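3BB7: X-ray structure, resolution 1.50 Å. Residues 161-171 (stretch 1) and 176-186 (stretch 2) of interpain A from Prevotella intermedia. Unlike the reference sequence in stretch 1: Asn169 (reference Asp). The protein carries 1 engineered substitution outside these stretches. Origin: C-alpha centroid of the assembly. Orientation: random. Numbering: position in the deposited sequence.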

# COMPACT_ATOMS: atom_id res chain seq x y z
N TYR A 161 17.02 -4.77 13.73
CA TYR A 161 15.55 -4.70 13.75
C TYR A 161 14.96 -5.81 14.62
O TYR A 161 15.37 -6.97 14.55
CB TYR A 161 14.95 -4.66 12.33
CG TYR A 161 15.48 -3.45 11.62
CD1 TYR A 161 16.50 -3.56 10.69
CD2 TYR A 161 15.00 -2.16 11.94
CE1 TYR A 161 17.06 -2.41 10.11
CE2 TYR A 161 15.53 -1.03 11.35
CZ TYR A 161 16.58 -1.16 10.44
OH TYR A 161 17.16 -0.01 9.89
N ASP A 162 14.04 -5.45 15.49
CA ASP A 162 13.56 -6.39 16.51
C ASP A 162 12.36 -7.18 15.97
O ASP A 162 11.22 -7.02 16.43
CB ASP A 162 13.23 -5.63 17.78
CG ASP A 162 12.95 -6.55 18.98
OD1 ASP A 162 12.57 -6.00 20.03
OD2 ASP A 162 13.12 -7.79 18.89
N TRP A 163 12.63 -8.03 14.98
CA TRP A 163 11.57 -8.79 14.30
C TRP A 163 10.69 -9.60 15.25
O TRP A 163 9.49 -9.71 15.03
CB TRP A 163 12.15 -9.71 13.23
CG TRP A 163 12.99 -8.96 12.22
CD1 TRP A 163 14.34 -9.04 12.05
CD2 TRP A 163 12.53 -7.93 11.34
NE1 TRP A 163 14.74 -8.20 11.04
CE2 TRP A 163 13.65 -7.47 10.61
CE3 TRP A 163 11.28 -7.37 11.07
CZ2 TRP A 163 13.55 -6.48 9.62
CZ3 TRP A 163 11.18 -6.36 10.10
CH2 TRP A 163 12.31 -5.91 9.40
N ALA A 164 11.29 -10.15 16.30
CA ALA A 164 10.53 -11.00 17.24
C ALA A 164 9.47 -10.23 18.02
O ALA A 164 8.56 -10.87 18.57
CB ALA A 164 11.48 -11.74 18.21
N ASN A 165 9.58 -8.89 18.07
CA ASN A 165 8.61 -8.04 18.80
C ASN A 165 7.68 -7.26 17.87
O ASN A 165 6.97 -6.34 18.33
CB ASN A 165 9.35 -7.09 19.77
CG ASN A 165 9.58 -7.71 21.13
OD1 ASN A 165 8.70 -8.39 21.69
ND2 ASN A 165 10.77 -7.49 21.68
N MET A 166 7.65 -7.63 16.59
CA MET A 166 6.69 -7.02 15.66
C MET A 166 5.35 -7.76 15.71
O MET A 166 5.19 -8.81 15.11
CB MET A 166 7.22 -7.04 14.22
CG MET A 166 8.59 -6.54 14.04
SD MET A 166 8.64 -4.76 14.03
CE MET A 166 10.41 -4.50 13.71
N LYS A 167 4.39 -7.18 16.40
CA LYS A 167 3.07 -7.76 16.53
C LYS A 167 2.29 -7.58 15.24
O LYS A 167 2.48 -6.60 14.52
CB LYS A 167 2.38 -7.06 17.72
CG LYS A 167 1.15 -7.67 18.27
CD LYS A 167 0.85 -7.08 19.67
CE LYS A 167 -0.15 -7.93 20.43
NZ LYS A 167 -0.29 -9.32 19.94
N ASP A 168 1.36 -8.52 14.97
CA ASP A 168 0.53 -8.41 13.77
C ASP A 168 -0.41 -7.20 13.90
O ASP A 168 -0.60 -6.48 12.94
CB ASP A 168 -0.30 -9.67 13.56
CG ASP A 168 0.50 -10.78 12.93
OD1 ASP A 168 1.60 -10.51 12.36
OD2 ASP A 168 -0.00 -11.93 12.99
N ASN A 169 -0.97 -6.99 15.09
CA ASN A 169 -2.09 -6.07 15.30
C ASN A 169 -1.74 -5.21 16.52
O ASN A 169 -1.46 -5.74 17.57
CB ASN A 169 -3.33 -6.94 15.61
CG ASN A 169 -4.63 -6.15 15.76
OD1 ASN A 169 -4.65 -4.91 15.77
ND2 ASN A 169 -5.74 -6.89 15.89
N TYR A 170 -1.76 -3.89 16.37
CA TYR A 170 -1.50 -2.98 17.47
C TYR A 170 -2.75 -2.16 17.84
O TYR A 170 -2.64 -1.15 18.51
CB TYR A 170 -0.38 -2.00 17.12
CG TYR A 170 1.01 -2.62 17.12
CD1 TYR A 170 1.55 -3.19 15.95
CD2 TYR A 170 1.80 -2.61 18.28
CE1 TYR A 170 2.83 -3.75 15.93
CE2 TYR A 170 3.09 -3.18 18.28
CZ TYR A 170 3.60 -3.74 17.09
OH TYR A 170 4.86 -4.31 17.08
N SER A 171 -3.93 -2.61 17.41
CA SER A 171 -5.17 -1.87 17.70
C SER A 171 -5.74 -2.15 19.07
O SER A 171 -6.75 -1.52 19.46
CB SER A 171 -6.23 -2.18 16.65
OG SER A 171 -6.62 -3.54 16.74
N GLU A 176 5.57 -2.13 25.54
CA GLU A 176 6.44 -1.06 25.06
C GLU A 176 7.49 -1.58 24.10
O GLU A 176 7.79 -0.91 23.12
CB GLU A 176 7.12 -0.33 26.21
CG GLU A 176 7.87 0.91 25.74
CD GLU A 176 8.36 1.77 26.86
OE1 GLU A 176 7.72 2.83 27.10
OE2 GLU A 176 9.35 1.39 27.51
N ALA A 177 8.04 -2.77 24.37
CA ALA A 177 9.04 -3.33 23.45
C ALA A 177 8.43 -3.62 22.07
O ALA A 177 9.08 -3.42 21.03
CB ALA A 177 9.69 -4.58 24.03
N GLU A 178 7.19 -4.08 22.04
CA GLU A 178 6.52 -4.30 20.75
C GLU A 178 6.26 -2.97 20.02
O GLU A 178 6.44 -2.88 18.81
CB GLU A 178 5.21 -5.04 21.00
CG GLU A 178 5.43 -6.50 21.35
CD GLU A 178 4.24 -7.20 21.97
OE1 GLU A 178 4.24 -8.45 21.95
OE2 GLU A 178 3.30 -6.54 22.46
N ALA A 179 5.84 -1.94 20.76
CA ALA A 179 5.64 -0.61 20.19
C ALA A 179 6.94 -0.07 19.65
O ALA A 179 6.99 0.43 18.53
CB ALA A 179 5.09 0.31 21.23
N ASN A 180 8.02 -0.16 20.43
CA ASN A 180 9.30 0.35 19.96
C ASN A 180 9.85 -0.40 18.73
O ASN A 180 10.50 0.18 17.86
CB ASN A 180 10.29 0.34 21.11
CG ASN A 180 10.01 1.47 22.09
OD1 ASN A 180 9.43 2.49 21.71
ND2 ASN A 180 10.45 1.31 23.31
N ALA A 181 9.62 -1.71 18.69
CA ALA A 181 10.08 -2.52 17.57
C ALA A 181 9.51 -1.99 16.29
O ALA A 181 10.25 -1.73 15.35
CB ALA A 181 9.70 -3.96 17.76
N VAL A 182 8.18 -1.85 16.24
CA VAL A 182 7.56 -1.41 15.01
C VAL A 182 7.82 0.08 14.74
O VAL A 182 7.96 0.46 13.57
CB VAL A 182 6.04 -1.78 14.94
CG1 VAL A 182 5.18 -0.93 15.89
CG2 VAL A 182 5.54 -1.65 13.53
N ALA A 183 7.87 0.91 15.80
CA ALA A 183 8.09 2.34 15.61
C ALA A 183 9.47 2.62 15.01
O ALA A 183 9.61 3.54 14.23
CB ALA A 183 7.94 3.08 16.92
N THR A 184 10.48 1.85 15.43
CA THR A 184 11.83 1.99 14.88
C THR A 184 11.81 1.68 13.39
O THR A 184 12.35 2.44 12.60
CB THR A 184 12.79 1.06 15.62
OG1 THR A 184 12.85 1.46 17.01
CG2 THR A 184 14.17 1.11 14.99
N LEU A 185 11.18 0.55 13.02
CA LEU A 185 11.09 0.15 11.62
C LEU A 185 10.35 1.21 10.77
O LEU A 185 10.81 1.58 9.69
CB LEU A 185 10.43 -1.23 11.52
CG LEU A 185 10.24 -1.78 10.10
CD1 LEU A 185 11.63 -2.00 9.41
CD2 LEU A 185 9.46 -3.07 10.12
N MET A 186 9.23 1.73 11.29
CA MET A 186 8.46 2.77 10.59
C MET A 186 9.30 4.02 10.36
O MET A 186 9.32 4.55 9.26
CB MET A 186 7.24 3.16 11.42
CG MET A 186 6.15 2.11 11.45
SD MET A 186 5.24 2.08 9.90
CE MET A 186 4.12 0.72 10.22
O HOH W 1 13.07 -2.67 15.38
O HOH W 2 11.83 -3.55 20.85
O HOH W 3 6.17 -9.95 20.76
O HOH W 4 2.48 -10.31 21.18

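Residues 176-186 form a helix that continues later in the chain, and residues 161-171 run along it as an irregular segment, loop and turn apart from a short 3-10 element at Trp163 and Ala164. The nearest CA atoms pair Asn165 with Glu178 (4.7 Å), Asp162 with Ala181 (5.3 Å), Met166 with Val182 (5.7 Å) and Tyr161 with Leu185 (6.9 Å), so the start of the loop segment lies near the later helical turns and its middle near the earlier ones. Together the two stretches bury 610 Å².

Glu176 makes no contact with the loop segment, although its carbonyl accepts the helical bond from Asn180 N. The contact begins at Ala177, whose CB lies 3.9 Å from Asn165 ND2. Asn165 ND2 is held in place by donating to Asp162 OD1 (2.9 Å, nearly linear). Water 2 joins the same carboxylate to the helix, donating to Asp162 OD1 at 2.7 Å and to Ala177 O at 2.8 Å; the carbonyl thus receives the water as well as the helical bond from Ala181 N.

Glu178 has more of its surface covered than any other residue here. Its CA approaches Asn165 O at 3.2 Å in a CA-H...O contact, an approach that brings the two backbones close together. The single direct hydrogen bond between the stretches is also made here: Tyr170 OH donates to Glu178 O at 2.7 Å. Tyr170 OH also accepts from Lys167 N at 3.0 Å, so it ties the loop's own backbone to the helix. The carboxylate of Glu178 is linked to Lys167 through water 4, which donates to Glu178 OE1 (2.7 Å) and accepts from Lys167 NZ (3.2 Å). Ala179 points its CB away and adds little, while Asn180 does not touch the loop segment.

Ala181 points toward the loop segment, and its methyl group packs against it where the backbones are close. Ala181 CB lies 3.7 Å from Asn165 CB and equally far from Asp162 O, a carbonyl already engaged by Asn165 N. Water 1 bridges the backbones, accepting from Asp162 N at 2.9 Å and donating to Ala181 O at 3.0 Å. Met166 CE also packs against this carbonyl, 3.2 Å from Ala181 O.

Val182 sits between two loop side chains. Its CG1 lies over one face of the Tyr170 ring, 3.8 Å from the centroid and 27° off the normal, a CH-pi contact in which the methyl group meets the aromatic electrons; Met166 SD lies 4.1 Å from Val182 CB.

Ala183 is buried but has no partner in the loop segment. Thr184 directs OG1 back to Asn180 O (2.8 Å), satisfying the hydroxyl within the helix, and its CG2 comes within 4.4 Å of Tyr161 CE2. Leu185 completes the apolar surface: Leu185 CD1 lies 4.2 Å from Tyr161 CD2 and also 4.0 Å from Trp163 CH2, while Leu185 CD2 lies 3.7 Å from Trp163 CZ3, and Leu185 CB lies 3.9 Å from Met166 CE. Met186 is out of reach of the loop segment.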